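Local structure of flavodoxin, WrbA-like protein (Agrobacterium tumefaciens, 3D7N) at residues L52-I58 and K88-V93. The protein probably binds FMN in a flavodoxin-like fold and transfers electrons, consistent with an NAD(P)H:quinone oxidoreductase of the WrbA type. Numbering follows the deposited sequence.
Sequences LDAADAI and KWQDKV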
loop_
_atom_site.group_PDB
_atom_site.type_symbol
_atom_site.label_atom_id
_atom_site.label_comp_id
_atom_site.label_asym_id
_atom_site.label_seq_id
_atom_site.Cartn_x
_atom_site.Cartn_y
_atom_site.Cartn_z
ATOM N N LEU A 52 -17.596 -17.239 -12.652
ATOM C CA LEU A 52 -16.237 -17.001 -12.130
ATOM C C LEU A 52 -15.464 -18.309 -11.973
ATOM O O LEU A 52 -14.347 -18.418 -12.445
ATOM C CB LEU A 52 -16.252 -16.305 -10.778
ATOM C CG LEU A 52 -16.459 -14.790 -10.550
ATOM C CD1 LEU A 52 -15.716 -13.923 -11.549
ATOM C CD2 LEU A 52 -17.953 -14.482 -10.528
ATOM N N ASP A 53 -16.045 -19.304 -11.302
ATOM C CA ASP A 53 -15.409 -20.632 -11.253
ATOM C C ASP A 53 -15.100 -21.246 -12.661
ATOM O O ASP A 53 -14.182 -22.045 -12.778
ATOM C CB ASP A 53 -16.241 -21.662 -10.468
ATOM C CG ASP A 53 -16.442 -21.301 -8.993
ATOM O OD1 ASP A 53 -15.938 -20.267 -8.479
ATOM O OD2 ASP A 53 -17.170 -22.091 -8.347
ATOM N N ALA A 54 -15.831 -20.873 -13.705
ATOM C CA ALA A 54 -15.588 -21.477 -15.052
ATOM C C ALA A 54 -14.716 -20.591 -15.945
ATOM O O ALA A 54 -14.388 -20.983 -17.054
ATOM C CB ALA A 54 -16.912 -21.836 -15.774
ATOM N N ALA A 55 -14.337 -19.414 -15.464
ATOM C CA ALA A 55 -13.552 -18.451 -16.283
ATOM C C ALA A 55 -12.087 -18.860 -16.354
ATOM O O ALA A 55 -11.559 -19.438 -15.380
ATOM C CB ALA A 55 -13.684 -17.027 -15.750
ATOM N N ASP A 56 -11.462 -18.611 -17.513
ATOM C CA ASP A 56 -9.991 -18.608 -17.628
ATOM C C ASP A 56 -9.323 -17.310 -17.084
ATOM O O ASP A 56 -8.144 -17.333 -16.739
ATOM C CB ASP A 56 -9.553 -18.803 -19.074
ATOM C CG ASP A 56 -9.956 -20.135 -19.621
ATOM O OD1 ASP A 56 -9.639 -21.166 -18.993
ATOM O OD2 ASP A 56 -10.569 -20.136 -20.703
ATOM N N ALA A 57 -10.085 -16.206 -17.060
ATOM C CA ALA A 57 -9.629 -14.904 -16.595
ATOM C C ALA A 57 -10.790 -14.213 -15.895
ATOM O O ALA A 57 -11.916 -14.334 -16.336
ATOM C CB ALA A 57 -9.108 -14.041 -17.726
ATOM N N ILE A 58 -10.476 -13.552 -14.775
ATOM C CA ILE A 58 -11.426 -12.779 -13.940
ATOM C C ILE A 58 -10.860 -11.390 -13.826
ATOM O O ILE A 58 -9.710 -11.209 -13.403
ATOM C CB ILE A 58 -11.611 -13.359 -12.504
ATOM C CG1 ILE A 58 -12.117 -14.803 -12.582
ATOM C CG2 ILE A 58 -12.585 -12.514 -11.711
ATOM C CD1 ILE A 58 -12.097 -15.581 -11.240
ATOM N N LYS A 88 -10.609 -22.802 -5.818
ATOM C CA LYS A 88 -11.262 -22.851 -7.119
ATOM C C LYS A 88 -10.655 -21.920 -8.177
ATOM O O LYS A 88 -10.714 -22.228 -9.371
ATOM C CB LYS A 88 -12.761 -22.569 -6.981
ATOM C CG LYS A 88 -13.531 -23.700 -6.257
ATOM C CD LYS A 88 -14.855 -24.110 -6.942
ATOM C CE LYS A 88 -14.788 -25.415 -7.781
ATOM N NZ LYS A 88 -15.234 -26.620 -7.008
ATOM N N TRP A 89 -10.051 -20.803 -7.754
ATOM C CA TRP A 89 -9.539 -19.835 -8.691
ATOM C C TRP A 89 -8.024 -19.875 -8.822
ATOM O O TRP A 89 -7.444 -18.964 -9.419
ATOM C CB TRP A 89 -10.003 -18.404 -8.325
ATOM C CG TRP A 89 -11.505 -18.207 -8.282
ATOM C CD1 TRP A 89 -12.454 -19.100 -8.643
ATOM C CD2 TRP A 89 -12.212 -17.020 -7.887
ATOM N NE1 TRP A 89 -13.692 -18.583 -8.467
ATOM C CE2 TRP A 89 -13.590 -17.306 -8.000
ATOM C CE3 TRP A 89 -11.818 -15.751 -7.451
ATOM C CZ2 TRP A 89 -14.584 -16.361 -7.702
ATOM C CZ3 TRP A 89 -12.790 -14.807 -7.145
ATOM C CH2 TRP A 89 -14.164 -15.117 -7.269
ATOM N N GLN A 90 -7.377 -20.887 -8.254
ATOM C CA GLN A 90 -5.916 -21.022 -8.347
ATOM C C GLN A 90 -5.487 -21.048 -9.826
ATOM O O GLN A 90 -6.123 -21.680 -10.681
ATOM C CB GLN A 90 -5.421 -22.299 -7.604
ATOM C CG GLN A 90 -3.900 -22.308 -7.136
ATOM C CD GLN A 90 -3.664 -21.718 -5.695
ATOM O OE1 GLN A 90 -2.591 -21.930 -5.067
ATOM N NE2 GLN A 90 -4.675 -21.002 -5.166
ATOM N N ASP A 91 -4.429 -20.315 -10.124
ATOM C CA ASP A 91 -3.829 -20.270 -11.456
ATOM C C ASP A 91 -4.633 -19.603 -12.562
ATOM O O ASP A 91 -4.200 -19.594 -13.713
ATOM C CB ASP A 91 -3.363 -21.658 -11.886
ATOM C CG ASP A 91 -2.371 -22.229 -10.936
ATOM O OD1 ASP A 91 -1.730 -21.429 -10.250
ATOM O OD2 ASP A 91 -2.249 -23.460 -10.836
ATOM N N LYS A 92 -5.769 -19.014 -12.229
ATOM C CA LYS A 92 -6.506 -18.209 -13.184
ATOM C C LYS A 92 -5.758 -16.901 -13.445
ATOM O O LYS A 92 -4.961 -16.438 -12.605
ATOM C CB LYS A 92 -7.944 -17.948 -12.667
ATOM C CG LYS A 92 -8.844 -19.218 -12.593
ATOM C CD LYS A 92 -10.314 -18.847 -12.410
ATOM C CE LYS A 92 -11.260 -20.036 -12.126
ATOM N NZ LYS A 92 -11.391 -20.996 -13.231
ATOM N N VAL A 93 -6.035 -16.290 -14.585
ATOM C CA VAL A 93 -5.454 -14.993 -14.946
ATOM C C VAL A 93 -6.404 -13.909 -14.431
ATOM O O VAL A 93 -7.599 -14.006 -14.645
ATOM C CB VAL A 93 -5.302 -14.866 -16.481
ATOM C CG1 VAL A 93 -4.913 -13.455 -16.880
ATOM C CG2 VAL A 93 -4.281 -15.946 -17.035
#
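Extended through its second and third torsions and bent only at the last (chi4 -65°), the side chain of K92 delivers its ammonium group to the turn that links helix 46-54 to strand 57-65. There NZ donates to two backbone carbonyls: A55 O, 2.7 Å from NZ and in the carbonyl plane, and D53 O, 3.0 Å from NZ, which is approached from above its plane. W89 reaches the same segment, at D53. Its indole NE1 donates a hydrogen bond to D53 OD1 (2.8 Å), meeting it on the anti side of the carboxylate, which is turned 67° from the ring. I58 CD1 sits over one face of the indole, 3.9 Å from the centroid of the six-membered ring, a CH-pi contact, while L52 CB packs obliquely against CZ2. H121 also stacks on this indole, and P83 touches it. Next to K92 in the chain, the parallel pairing of strands 57-65 and 93-100 begins at A57 and V93: V93 N donates to D56 O, and I58 N donates to V93 O at 2.9 Å. The side chains of A57 and V93 share one sheet face, covered by helix 167-186. The contact thus joins a helix-to-strand turn of the flavodoxin-like fold to the loop entering the next parallel strand. With two carbonyls gripping one ammonium where the chain leaves helix 46-54, the lysine's positive charge is probably stabilised there.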